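Local coordinates for protein putative mandelate racemase (Zymomonas mobilis, PDB 2OX4) that binds a magnesium ion and probably acts as a lyase, possibly a dehydratase, of the enolase superfamily, at residues C[23-28]-C[321-326]; C[35-40]-C[376-381]; C[241-246]-C[250-255]. One frame throughout, in Å; residues are numbered along the deposited sequence. Where two conformers were deposited one is given.

Contact 1 of 3, residues C[23-28]-C[321-326]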
ATOM      1  N   PRO C  23      -0.362  39.609 -21.990  1.00 14.54           N
ATOM      2  CA  PRO C  23       0.110  38.444 -22.749  1.00 14.68           C
ATOM      3  C   PRO C  23       1.587  38.482 -23.133  1.00 14.36           C
ATOM      4  O   PRO C  23       2.190  39.556 -23.225  1.00 12.61           O
ATOM      5  CB  PRO C  23      -0.747  38.453 -24.017  1.00 16.25           C
ATOM      6  CG  PRO C  23      -1.831  39.429 -23.780  1.00 18.73           C
ATOM      7  CD  PRO C  23      -1.446  40.333 -22.676  1.00 13.95           C
ATOM      8  N   ILE C  24       2.158  37.296 -23.334  1.00  9.69           N
ATOM      9  CA  ILE C  24       3.569  37.160 -23.674  1.00 10.41           C
ATOM     10  C   ILE C  24       3.661  36.305 -24.934  1.00 13.64           C
ATOM     11  O   ILE C  24       3.272  35.125 -24.936  1.00 12.42           O
ATOM     12  CB  ILE C  24       4.418  36.516 -22.534  1.00 13.20           C
ATOM     13  CG1 ILE C  24       4.097  37.130 -21.164  1.00 13.49           C
ATOM     14  CG2 ILE C  24       5.913  36.680 -22.851  1.00 16.15           C
ATOM     15  CD1 ILE C  24       3.113  36.304 -20.323  1.00 16.79           C
ATOM     16  N   LEU C  25       4.162  36.920 -26.004  1.00 12.90           N
ATOM     17  CA  LEU C  25       4.256  36.256 -27.300  0.50 10.85           C
ATOM     18  C   LEU C  25       5.703  36.183 -27.760  1.00 11.56           C
ATOM     19  O   LEU C  25       6.516  37.039 -27.407  1.00 12.36           O
ATOM     20  CB  LEU C  25       3.405  36.995 -28.337  0.50 15.39           C
ATOM     21  CG  LEU C  25       1.902  36.925 -28.056  0.50 21.88           C
ATOM     22  CD1 LEU C  25       1.138  38.044 -28.734  0.50 30.27           C
ATOM     23  CD2 LEU C  25       1.357  35.581 -28.474  0.50 18.34           C
ATOM     24  N   VAL C  26       6.011  35.146 -28.537  1.00  9.08           N
ATOM     25  CA  VAL C  26       7.341  34.924 -29.093  1.00 11.51           C
ATOM     26  C   VAL C  26       7.236  34.688 -30.583  1.00 11.84           C
ATOM     27  O   VAL C  26       6.388  33.912 -31.043  1.00 13.75           O
ATOM     28  CB  VAL C  26       8.124  33.756 -28.382  1.00 12.09           C
ATOM     29  CG1 VAL C  26       7.503  32.382 -28.680  1.00 11.49           C
ATOM     30  CG2 VAL C  26       9.600  33.773 -28.790  1.00 12.69           C
ATOM     31  N   LYS C  27       8.094  35.379 -31.331  1.00 10.54           N
ATOM     32  CA  LYS C  27       8.207  35.184 -32.769  1.00  8.54           C
ATOM     33  C   LYS C  27       9.603  34.674 -33.120  1.00 10.83           C
ATOM     34  O   LYS C  27      10.624  35.323 -32.827  1.00 11.91           O
ATOM     35  CB  LYS C  27       7.874  36.492 -33.524  1.00 10.16           C
ATOM     36  CG  LYS C  27       7.998  36.385 -35.058  1.00 14.60           C
ATOM     37  CD  LYS C  27       7.648  37.719 -35.755  1.00 14.39           C
ATOM     38  CE  LYS C  27       7.926  37.662 -37.241  1.00 17.80           C
ATOM     39  NZ  LYS C  27       7.431  38.907 -37.911  1.00 19.46           N
ATOM     40  N   VAL C  28       9.632  33.488 -33.715  1.00  8.28           N
ATOM     41  CA  VAL C  28      10.887  32.796 -34.048  1.00  9.87           C
ATOM     42  C   VAL C  28      11.084  32.800 -35.555  1.00 13.47           C
ATOM     43  O   VAL C  28      10.298  32.185 -36.279  1.00 11.33           O
ATOM     44  CB  VAL C  28      10.836  31.332 -33.550  1.00 11.17           C
ATOM     45  CG1 VAL C  28      12.124  30.566 -33.921  1.00 11.97           C
ATOM     46  CG2 VAL C  28      10.585  31.294 -32.046  1.00 10.80           C
ATOM     47  N   THR C 321      -4.223  35.118 -25.922  1.00 15.39           N
ATOM     48  CA  THR C 321      -4.493  35.711 -27.232  1.00 15.88           C
ATOM     49  C   THR C 321      -4.955  34.679 -28.245  1.00 13.70           C
ATOM     50  O   THR C 321      -5.065  33.472 -27.941  1.00 13.22           O
ATOM     51  CB  THR C 321      -3.257  36.426 -27.835  1.00 12.27           C
ATOM     52  OG1 THR C 321      -2.381  35.461 -28.436  1.00 14.57           O
ATOM     53  CG2 THR C 321      -2.505  37.257 -26.804  1.00 14.42           C
ATOM     54  N   GLY C 322      -5.200  35.167 -29.461  1.00 13.79           N
ATOM     55  CA  GLY C 322      -5.556  34.320 -30.599  1.00 13.69           C
ATOM     56  C   GLY C 322      -4.466  33.354 -31.041  1.00 12.31           C
ATOM     57  O   GLY C 322      -4.760  32.376 -31.730  1.00 13.70           O
ATOM     58  N   VAL C 323      -3.213  33.623 -30.664  1.00 12.94           N
ATOM     59  CA  VAL C 323      -2.130  32.655 -30.865  1.00 11.13           C
ATOM     60  C   VAL C 323      -2.397  31.402 -30.028  1.00 13.41           C
ATOM     61  O   VAL C 323      -2.479  30.311 -30.580  1.00  9.72           O
ATOM     62  CB  VAL C 323      -0.725  33.257 -30.561  1.00 10.77           C
ATOM     63  CG1 VAL C 323       0.372  32.176 -30.649  1.00 11.50           C
ATOM     64  CG2 VAL C 323      -0.407  34.395 -31.563  1.00 12.01           C
ATOM     65  N   ALA C 324      -2.553  31.579 -28.714  1.00  9.69           N
ATOM     66  CA  ALA C 324      -2.952  30.483 -27.824  1.00 12.57           C
ATOM     67  C   ALA C 324      -4.213  29.769 -28.299  1.00 15.15           C
ATOM     68  O   ALA C 324      -4.273  28.533 -28.313  1.00  9.87           O
ATOM     69  CB  ALA C 324      -3.137  30.997 -26.397  1.00 16.72           C
ATOM     70  N   GLU C 325      -5.234  30.526 -28.688  1.00 13.48           N
ATOM     71  CA  GLU C 325      -6.492  29.866 -29.050  1.00 14.25           C
ATOM     72  C   GLU C 325      -6.391  29.033 -30.327  1.00  8.26           C
ATOM     73  O   GLU C 325      -6.826  27.865 -30.342  1.00 11.73           O
ATOM     74  CB  GLU C 325      -7.703  30.805 -29.069  1.00 17.56           C
ATOM     75  CG  GLU C 325      -9.028  29.991 -29.157  1.00 23.46           C
ATOM     76  CD  GLU C 325     -10.215  30.596 -28.401  1.00 42.33           C
ATOM     77  OE1 GLU C 325     -10.398  31.831 -28.470  1.00 30.06           O
ATOM     78  OE2 GLU C 325     -10.989  29.827 -27.767  1.00 21.65           O
ATOM     79  N   ALA C 326      -5.801  29.610 -31.377  1.00 10.42           N
ATOM     80  CA  ALA C 326      -5.592  28.884 -32.625  1.00 11.58           C
ATOM     81  C   ALA C 326      -4.774  27.613 -32.385  1.00 11.59           C
ATOM     82  O   ALA C 326      -5.124  26.545 -32.886  1.00 10.17           O
ATOM     83  CB  ALA C 326      -4.898  29.770 -33.665  1.00 11.39           C
TER
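The backbone around Pro-23 and Leu-25 runs past the first turn of helix 322-333. The CA atoms of Pro-23 and Thr-321 lie 7.0 Å apart, and those of Leu-25 and Val-323 8.2 Å. No hydrogen bond joins the two segments; here the capping domain of the enolase fold, through strand 24-30, rests on the N-terminal end of a helix of the modified TIM barrel. Thr-321 is the N-cap. Its OG1 sits between the backbone N and the carbonyl carbon (chi1 81°), from where it turns back to accept the N-H of Val-323, with 3.0 Å from Val-323 N to Thr-321 OG1. The same torsion sends the methyl outward to the strand, where Thr-321 CG2 meets Pro-23 CB at 3.5 Å and lies somewhat farther from CG of that ring. Threonine suits the place because one branch caps the helix while the other packs on proline. Glu-39 of the adjoining strand adds a second polar tie: its OE1 accepts Ala-324 N and lies very close to Thr-321 OG1, probably in a short hydrogen bond whose exact length is doubtful, and the helix N terminus would probably stabilise the negative charge of this carboxylate. Leu-25, modelled in two conformers, comes from the strand side. It reaches tip to tip toward Thr-321 and slants across Val-323, whose beta-branched form gives a broad apolar surface at the helix start. In the one conformer described, Leu-25 CD2 stands 3.7 Å from Thr-321 OG1 and 3.7 Å from Val-323 CG2.

Contact 2 of 3, residues C[35-40]-C[376-381]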
ATOM      1  N   TYR C  35       8.696  32.173 -40.353  1.00 15.13           N
ATOM      2  CA  TYR C  35       8.667  32.402 -38.918  1.00 13.09           C
ATOM      3  C   TYR C  35       7.496  31.708 -38.263  1.00 11.78           C
ATOM      4  O   TYR C  35       6.508  31.366 -38.921  1.00 10.67           O
ATOM      5  CB  TYR C  35       8.666  33.893 -38.571  1.00 11.01           C
ATOM      6  CG  TYR C  35       7.479  34.670 -39.093  1.00 23.05           C
ATOM      7  CD1 TYR C  35       7.575  35.406 -40.277  1.00 24.03           C
ATOM      8  CD2 TYR C  35       6.273  34.711 -38.385  1.00 15.45           C
ATOM      9  CE1 TYR C  35       6.495  36.136 -40.757  1.00 22.20           C
ATOM     10  CE2 TYR C  35       5.184  35.437 -38.856  1.00 15.44           C
ATOM     11  CZ  TYR C  35       5.308  36.146 -40.045  1.00 22.81           C
ATOM     12  OH  TYR C  35       4.241  36.868 -40.513  1.00 18.30           O
ATOM     13  N   GLY C  36       7.614  31.494 -36.958  1.00 12.80           N
ATOM     14  CA  GLY C  36       6.533  30.924 -36.179  1.00  7.38           C
ATOM     15  C   GLY C  36       6.222  31.756 -34.957  1.00 10.25           C
ATOM     16  O   GLY C  36       7.092  32.456 -34.431  1.00 11.83           O
ATOM     17  N   LEU C  37       4.977  31.661 -34.505  1.00  9.33           N
ATOM     18  CA  LEU C  37       4.518  32.371 -33.316  1.00  8.03           C
ATOM     19  C   LEU C  37       4.163  31.379 -32.212  1.00  8.66           C
ATOM     20  O   LEU C  37       3.580  30.316 -32.479  1.00 10.39           O
ATOM     21  CB  LEU C  37       3.274  33.216 -33.643  1.00 11.99           C
ATOM     22  CG  LEU C  37       3.510  34.690 -33.996  1.00 12.68           C
ATOM     23  CD1 LEU C  37       4.007  35.498 -32.776  1.00 16.00           C
ATOM     24  CD2 LEU C  37       4.442  34.862 -35.179  1.00 14.47           C
ATOM     25  N   GLY C  38       4.517  31.750 -30.990  1.00 12.39           N
ATOM     26  CA  GLY C  38       4.128  31.006 -29.799  1.00 13.55           C
ATOM     27  C   GLY C  38       3.712  31.957 -28.695  1.00 14.16           C
ATOM     28  O   GLY C  38       3.850  33.181 -28.811  1.00 11.58           O
ATOM     29  N   GLU C  39       3.188  31.386 -27.617  1.00 12.63           N
ATOM     30  CA  GLU C  39       2.627  32.173 -26.531  1.00 12.05           C
ATOM     31  C   GLU C  39       2.923  31.457 -25.216  1.00 12.39           C
ATOM     32  O   GLU C  39       2.757  30.240 -25.124  1.00 10.52           O
ATOM     33  CB  GLU C  39       1.106  32.348 -26.727  1.00 13.35           C
ATOM     34  CG  GLU C  39       0.451  33.123 -25.593  1.00 12.44           C
ATOM     35  CD  GLU C  39      -0.895  33.758 -25.939  1.00 15.04           C
ATOM     36  OE1 GLU C  39      -1.320  33.730 -27.117  1.00 15.11           O
ATOM     37  OE2 GLU C  39      -1.540  34.274 -25.003  1.00 18.47           O
ATOM     38  N   ALA C  40       3.379  32.211 -24.216  1.00 10.33           N
ATOM     39  CA  ALA C  40       3.576  31.680 -22.858  1.00 10.06           C
ATOM     40  C   ALA C  40       2.302  31.910 -22.045  1.00 14.76           C
ATOM     41  O   ALA C  40       1.747  33.025 -22.030  1.00 15.20           O
ATOM     42  CB  ALA C  40       4.777  32.365 -22.182  1.00 13.04           C
ATOM     43  N   GLY C 376      -2.071  28.829 -38.090  1.00 11.43           N
ATOM     44  CA  GLY C 376      -3.116  29.623 -38.745  1.00 11.72           C
ATOM     45  C   GLY C 376      -3.377  30.961 -38.079  1.00 12.86           C
ATOM     46  O   GLY C 376      -4.491  31.477 -38.116  1.00 15.65           O
ATOM     47  N   GLN C 377      -2.336  31.531 -37.477  1.00 11.79           N
ATOM     48  CA  GLN C 377      -2.470  32.771 -36.736  1.00 12.78           C
ATOM     49  C   GLN C 377      -1.204  33.584 -36.906  1.00 15.83           C
ATOM     50  O   GLN C 377      -0.133  33.017 -37.149  1.00 15.08           O
ATOM     51  CB  GLN C 377      -2.750  32.490 -35.260  1.00 13.99           C
ATOM     52  CG  GLN C 377      -3.150  33.714 -34.408  1.00 14.37           C
ATOM     53  CD  GLN C 377      -4.347  34.451 -34.979  1.00 14.56           C
ATOM     54  OE1 GLN C 377      -4.213  35.239 -35.914  1.00 18.27           O
ATOM     55  NE2 GLN C 377      -5.527  34.188 -34.424  1.00 14.25           N
ATOM     56  N   ASP C 378      -1.325  34.907 -36.782  1.00 11.45           N
ATOM     57  CA  ASP C 378      -0.161  35.783 -36.737  1.00 14.75           C
ATOM     58  C   ASP C 378      -0.468  36.958 -35.805  1.00 18.04           C
ATOM     59  O   ASP C 378      -1.628  37.260 -35.521  1.00 14.24           O
ATOM     60  CB  ASP C 378       0.152  36.289 -38.152  1.00 20.73           C
ATOM     61  CG  ASP C 378       1.627  36.653 -38.354  1.00 24.87           C
ATOM     62  OD1 ASP C 378       2.401  36.802 -37.374  1.00 19.24           O
ATOM     63  OD2 ASP C 378       2.007  36.801 -39.530  1.00 19.39           O
ATOM     64  N   ILE C 379       0.573  37.609 -35.317  1.00 17.91           N
ATOM     65  CA  ILE C 379       0.400  38.849 -34.576  1.00 17.32           C
ATOM     66  C   ILE C 379       0.286  40.014 -35.564  1.00 18.70           C
ATOM     67  O   ILE C 379       0.695  39.903 -36.722  1.00 17.63           O
ATOM     68  CB  ILE C 379       1.555  39.092 -33.599  1.00 16.24           C
ATOM     69  CG1 ILE C 379       2.912  38.962 -34.322  1.00 14.34           C
ATOM     70  CG2 ILE C 379       1.438  38.110 -32.421  1.00 18.27           C
ATOM     71  CD1 ILE C 379       4.092  39.538 -33.563  1.00 19.38           C
ATOM     72  N   THR C 380      -0.288  41.111 -35.090  1.00 20.53           N
ATOM     73  CA  THR C 380      -0.391  42.344 -35.861  1.00 19.87           C
ATOM     74  C   THR C 380       0.879  43.190 -35.718  1.00 26.14           C
ATOM     75  O   THR C 380       1.642  43.032 -34.751  1.00 20.42           O
ATOM     76  CB  THR C 380      -1.614  43.153 -35.400  1.00 21.20           C
ATOM     77  OG1 THR C 380      -1.507  43.434 -33.996  1.00 24.33           O
ATOM     78  CG2 THR C 380      -2.898  42.357 -35.652  1.00 19.92           C
ATOM     79  N   GLU C 381       1.107  44.099 -36.666  1.00 25.34           N
ATOM     80  CA  GLU C 381       2.293  44.965 -36.611  1.00 20.68           C
ATOM     81  C   GLU C 381       2.276  45.893 -35.401  1.00 20.57           C
ATOM     82  O   GLU C 381       3.330  46.336 -34.947  1.00 21.54           O
ATOM     83  CB  GLU C 381       2.456  45.791 -37.893  1.00 25.77           C
ATOM     84  CG  GLU C 381       2.761  44.975 -39.143  1.00 42.54           C
ATOM     85  CD  GLU C 381       4.198  44.496 -39.187  1.00 67.53           C
ATOM     86  OE1 GLU C 381       4.414  43.265 -39.172  1.00 81.69           O
ATOM     87  OE2 GLU C 381       5.111  45.348 -39.229  1.00 64.01           O
TER
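Tyr-35 lays the edge of its phenol against the carboxylate of Asp-378, whose CG lies in the plane of the ring while the carboxylate itself is turned 44° from it. With CG between the backbone N and the carbonyl carbon (chi1 61°), this long ring ending in a hydroxyl suits the span to the loop. The hydroxyl gives its hydrogen to Asp-378, Tyr-35 OH and Asp-378 OD2 being 2.4 Å apart, a very short separation whose exact value is doubtful. The other oxygen, Asp-378 OD1, lies 3.4 Å from Tyr-35 CE2 and accepts a weak bond from Ile-379 N, which may restrain the group's rotation. A phenylalanine in place of Tyr-35 would probably leave Asp-378 OD2 without this donor and the carboxylate freer to turn. Leu-37 crosses both loop side chains at about a right angle, Leu-37 CD2 3.6 Å from Asp-378 OD1 and Leu-37 CD1 3.7 Å from Ile-379 CG2. Within the loop, Gln-377 OE1 accepts Asp-378 N at 3.0 Å. Lys-27 and Lys-108 make cation-pi contacts with the Tyr-35 ring. Such a join, between an outermost strand of the capping-domain sheet and the loop between strands 366-367 and 387-393, belongs to the two-domain enolase fold.

Contact 3 of 3, residues C[241-246]-C[250-255]. With MG (magnesium ion), chain O.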
ATOM      1  N   GLU C 241     -13.944  22.268 -11.248  1.00 11.83           N
ATOM      2  CA  GLU C 241     -12.585  22.610 -11.700  1.00 10.99           C
ATOM      3  C   GLU C 241     -11.766  23.335 -10.622  1.00 11.24           C
ATOM      4  O   GLU C 241     -12.268  24.262  -9.964  1.00  8.98           O
ATOM      5  CB  GLU C 241     -12.636  23.466 -12.984  1.00  9.09           C
ATOM      6  CG  GLU C 241     -11.312  24.160 -13.305  1.00 12.77           C
ATOM      7  CD  GLU C 241     -11.325  24.971 -14.594  1.00 17.36           C
ATOM      8  OE1 GLU C 241     -12.271  24.815 -15.392  1.00 14.49           O
ATOM      9  OE2 GLU C 241     -10.367  25.757 -14.813  1.00 18.94           O
ATOM     10  N   GLU C 242     -10.502  22.918 -10.474  1.00  7.21           N
ATOM     11  CA  GLU C 242      -9.522  23.561  -9.592  1.00  8.17           C
ATOM     12  C   GLU C 242     -10.051  23.801  -8.179  1.00 10.96           C
ATOM     13  O   GLU C 242     -10.187  24.939  -7.727  1.00 11.78           O
ATOM     14  CB  GLU C 242      -8.967  24.843 -10.209  1.00 11.39           C
ATOM     15  CG  GLU C 242      -7.900  24.608 -11.291  1.00 14.88           C
ATOM     16  CD  GLU C 242      -6.750  25.602 -11.175  1.00 17.00           C
ATOM     17  OE1 GLU C 242      -6.992  26.804 -11.408  1.00 20.21           O
ATOM     18  OE2 GLU C 242      -5.611  25.187 -10.852  1.00 16.58           O
ATOM     19  N   ILE C 243     -10.344  22.711  -7.480  1.00  9.70           N
ATOM     20  CA  ILE C 243     -11.050  22.815  -6.209  1.00  7.82           C
ATOM     21  C   ILE C 243     -10.110  23.040  -5.016  1.00  8.03           C
ATOM     22  O   ILE C 243     -10.560  23.284  -3.897  1.00 12.30           O
ATOM     23  CB  ILE C 243     -11.934  21.596  -5.983  1.00 10.84           C
ATOM     24  CG1 ILE C 243     -11.072  20.338  -5.761  1.00 14.39           C
ATOM     25  CG2 ILE C 243     -12.878  21.401  -7.187  1.00 12.27           C
ATOM     26  CD1 ILE C 243     -11.874  19.129  -5.290  1.00 16.25           C
ATOM     27  N   ASN C 244      -8.804  22.953  -5.259  1.00 11.29           N
ATOM     28  CA  ASN C 244      -7.819  23.217  -4.208  1.00 10.12           C
ATOM     29  C   ASN C 244      -6.449  23.610  -4.781  1.00 11.91           C
ATOM     30  O   ASN C 244      -6.337  23.976  -5.956  1.00 15.62           O
ATOM     31  CB  ASN C 244      -7.718  22.015  -3.255  1.00 10.01           C
ATOM     32  CG  ASN C 244      -7.015  20.822  -3.887  1.00 13.30           C
ATOM     33  OD1 ASN C 244      -6.936  20.707  -5.110  1.00 13.77           O
ATOM     34  ND2 ASN C 244      -6.482  19.940  -3.048  1.00 15.22           N
ATOM     35  N   THR C 245      -5.417  23.561  -3.949  1.00 11.78           N
ATOM     36  CA  THR C 245      -4.058  23.827  -4.416  1.00 11.66           C
ATOM     37  C   THR C 245      -3.470  22.527  -5.000  1.00 12.59           C
ATOM     38  O   THR C 245      -3.537  21.477  -4.352  1.00 12.37           O
ATOM     39  CB  THR C 245      -3.207  24.384  -3.258  1.00 11.43           C
ATOM     40  OG1 THR C 245      -3.737  25.659  -2.859  1.00 11.35           O
ATOM     41  CG2 THR C 245      -1.741  24.546  -3.666  1.00 12.26           C
ATOM     42  N   PRO C 246      -2.948  22.577  -6.241  1.00 11.38           N
ATOM     43  CA  PRO C 246      -2.419  21.357  -6.878  1.00 10.76           C
ATOM     44  C   PRO C 246      -1.025  20.871  -6.432  1.00 13.64           C
ATOM     45  O   PRO C 246      -0.571  19.835  -6.906  1.00 15.46           O
ATOM     46  CB  PRO C 246      -2.423  21.711  -8.377  1.00 16.46           C
ATOM     47  CG  PRO C 246      -2.271  23.198  -8.416  1.00 18.86           C
ATOM     48  CD  PRO C 246      -2.907  23.744  -7.148  1.00  9.46           C
ATOM     49  N   ARG C 250      -1.898  14.246  -3.732  1.00  8.09           N
ATOM     50  CA  ARG C 250      -2.690  13.298  -2.941  1.00 14.67           C
ATOM     51  C   ARG C 250      -3.980  13.888  -2.360  1.00 12.58           C
ATOM     52  O   ARG C 250      -4.956  13.176  -2.198  1.00 11.42           O
ATOM     53  CB  ARG C 250      -1.865  12.644  -1.815  1.00 16.20           C
ATOM     54  CG  ARG C 250      -2.586  11.477  -1.122  1.00 27.57           C
ATOM     55  CD  ARG C 250      -1.790  10.907   0.046  1.00 25.93           C
ATOM     56  NE  ARG C 250      -1.535  11.904   1.089  1.00 48.75           N
ATOM     57  CZ  ARG C 250      -2.242  12.034   2.210  1.00 49.39           C
ATOM     58  NH1 ARG C 250      -1.915  12.978   3.087  1.00 29.77           N
ATOM     59  NH2 ARG C 250      -3.269  11.227   2.465  1.00 28.26           N
ATOM     60  N   LEU C 251      -3.989  15.187  -2.072  1.00  8.83           N
ATOM     61  CA  LEU C 251      -5.186  15.812  -1.525  1.00 12.42           C
ATOM     62  C   LEU C 251      -6.381  15.719  -2.465  1.00 11.90           C
ATOM     63  O   LEU C 251      -7.510  15.600  -1.999  1.00  8.55           O
ATOM     64  CB  LEU C 251      -4.934  17.266  -1.115  1.00 12.25           C
ATOM     65  CG  LEU C 251      -3.872  17.438  -0.029  1.00  7.43           C
ATOM     66  CD1 LEU C 251      -3.644  18.931   0.230  1.00  9.57           C
ATOM     67  CD2 LEU C 251      -4.234  16.685   1.262  1.00 10.05           C
ATOM     68  N   LEU C 252      -6.139  15.746  -3.776  1.00  9.53           N
ATOM     69  CA  LEU C 252      -7.252  15.594  -4.726  1.00 10.24           C
ATOM     70  C   LEU C 252      -7.847  14.188  -4.691  1.00 11.32           C
ATOM     71  O   LEU C 252      -9.062  14.022  -4.807  1.00  9.44           O
ATOM     72  CB  LEU C 252      -6.844  16.001  -6.144  1.00  9.76           C
ATOM     73  CG  LEU C 252      -8.012  16.350  -7.078  1.00 10.88           C
ATOM     74  CD1 LEU C 252      -8.709  17.623  -6.596  1.00 13.89           C
ATOM     75  CD2 LEU C 252      -7.479  16.563  -8.481  1.00 11.86           C
ATOM     76  N   LYS C 253      -7.005  13.177  -4.491  1.00  6.67           N
ATOM     77  CA  LYS C 253      -7.510  11.824  -4.237  1.00  8.86           C
ATOM     78  C   LYS C 253      -8.417  11.779  -2.991  1.00  9.99           C
ATOM     79  O   LYS C 253      -9.500  11.163  -3.009  1.00  9.16           O
ATOM     80  CB  LYS C 253      -6.348  10.826  -4.111  1.00 12.50           C
ATOM     81  CG  LYS C 253      -6.790   9.373  -4.025  1.00 12.33           C
ATOM     82  CD  LYS C 253      -5.639   8.454  -3.699  1.00 20.82           C
ATOM     83  CE  LYS C 253      -6.146   7.025  -3.556  1.00 23.13           C
ATOM     84  NZ  LYS C 253      -5.118   6.127  -2.977  1.00 35.46           N
ATOM     85  N   GLU C 254      -7.983  12.436  -1.913  1.00  9.73           N
ATOM     86  CA  GLU C 254      -8.796  12.531  -0.691  1.00  8.54           C
ATOM     87  C   GLU C 254     -10.120  13.256  -0.939  1.00 11.00           C
ATOM     88  O   GLU C 254     -11.172  12.805  -0.470  1.00 14.21           O
ATOM     89  CB  GLU C 254      -8.018  13.215   0.433  1.00 10.77           C
ATOM     90  CG  GLU C 254      -6.679  12.564   0.742  1.00 11.28           C
ATOM     91  CD  GLU C 254      -6.779  11.166   1.352  1.00 27.22           C
ATOM     92  OE1 GLU C 254      -5.733  10.484   1.397  1.00 26.21           O
ATOM     93  OE2 GLU C 254      -7.875  10.748   1.793  1.00 17.45           O
ATOM     94  N   ALA C 255     -10.069  14.360  -1.689  1.00 10.21           N
ATOM     95  CA  ALA C 255     -11.282  15.088  -2.087  1.00 12.54           C
ATOM     96  C   ALA C 255     -12.250  14.179  -2.845  1.00 12.75           C
ATOM     97  O   ALA C 255     -13.459  14.158  -2.556  1.00 13.71           O
ATOM     98  CB  ALA C 255     -10.924  16.317  -2.939  1.00 11.16           C
TER
HETATM   99 MG    MG O 402      -9.589  27.681 -14.576  1.00  8.25          MG
HETATM  100  O   HOH W   1      -9.118  27.623 -12.414  1.00 20.96           O
HETATM  101  O   HOH W   2      -8.764  29.894 -14.498  1.00 27.07           O
HETATM  102  O   HOH W   3      -9.982  28.273 -16.547  1.00 25.01           O
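Ile-243 turns its CB toward helix 250-258, and from there its longer branch does the touching. Ile-243 CG1 lies between the backbone N and the carbonyl carbon (chi1 68°) and meets Leu-252 CD1 at 3.7 Å. The chain then runs on extended, so that Ile-243 CD1 reaches Leu-252 CD1 at 3.7 Å and Ala-255 CB at 3.8 Å. Isoleucine fits because its long branch passes across Leu-252 at about a right angle, while the small Ala-255, about one turn on, leaves room for the end of the branch. The side chain is also packed by Ala-225 of helix 222-232 and by Ile-259. Asn-244 slants across two leucines: its ND2 is 3.6 Å from Leu-251 CB and its OD1 3.9 Å from Leu-252 CD1. Neither is a polar partner; ND2 is hydrogen-bonded to Glu-311 of the second subunit, which also accepts the backbone N-H of Thr-245, so an amide suits a place where the loop meets another chain. Residues 242-246 belong to the loop that leads from strand 237-241 into helix 250-258 of the modified TIM barrel. The strand end carries Glu-241, extended beyond CG, whose OE2 binds the magnesium ion at 2.1 Å. Glu-215 and Glu-267 each give one oxygen and, with three waters, bring the ligands to six; the three glutamates are the acidic triad of metal ligands common in the enolase superfamily. Glu-241 binds through one oxygen only, since OE1 stays 4.0 Å from the magnesium and pairs with Lys-166 in a salt bridge. Glu-242, at positive phi, bends at chi2 to reach a metal-bound water, which donates to Glu-242 OE1 in a short bond of 2.5 Å from the water oxygen; OE1 also forms a salt bridge with Arg-268.

How the contacts relate
Strand 24-30 and strand 35-40 follow each other near the N terminus and pair as neighbours in the antiparallel sheet of the capping domain. Each is later met by a distant part of the chain: contact 1 closes its loop when the chain arrives at helix 322-333, contact 2 when it passes 376-381. Because their segments alternate, the two loops cross, and the contacts, with centres 5 Å apart, touch each other, tying the capping sheet to helix 322-333 and to the loop 376-381. Contact 3 is local, linking the end of strand 237-241 to helix 250-258, and falls within the span of both larger loops. It lies on the opposite side of the chain's centre, its centre about 30 Å from that of contact 1.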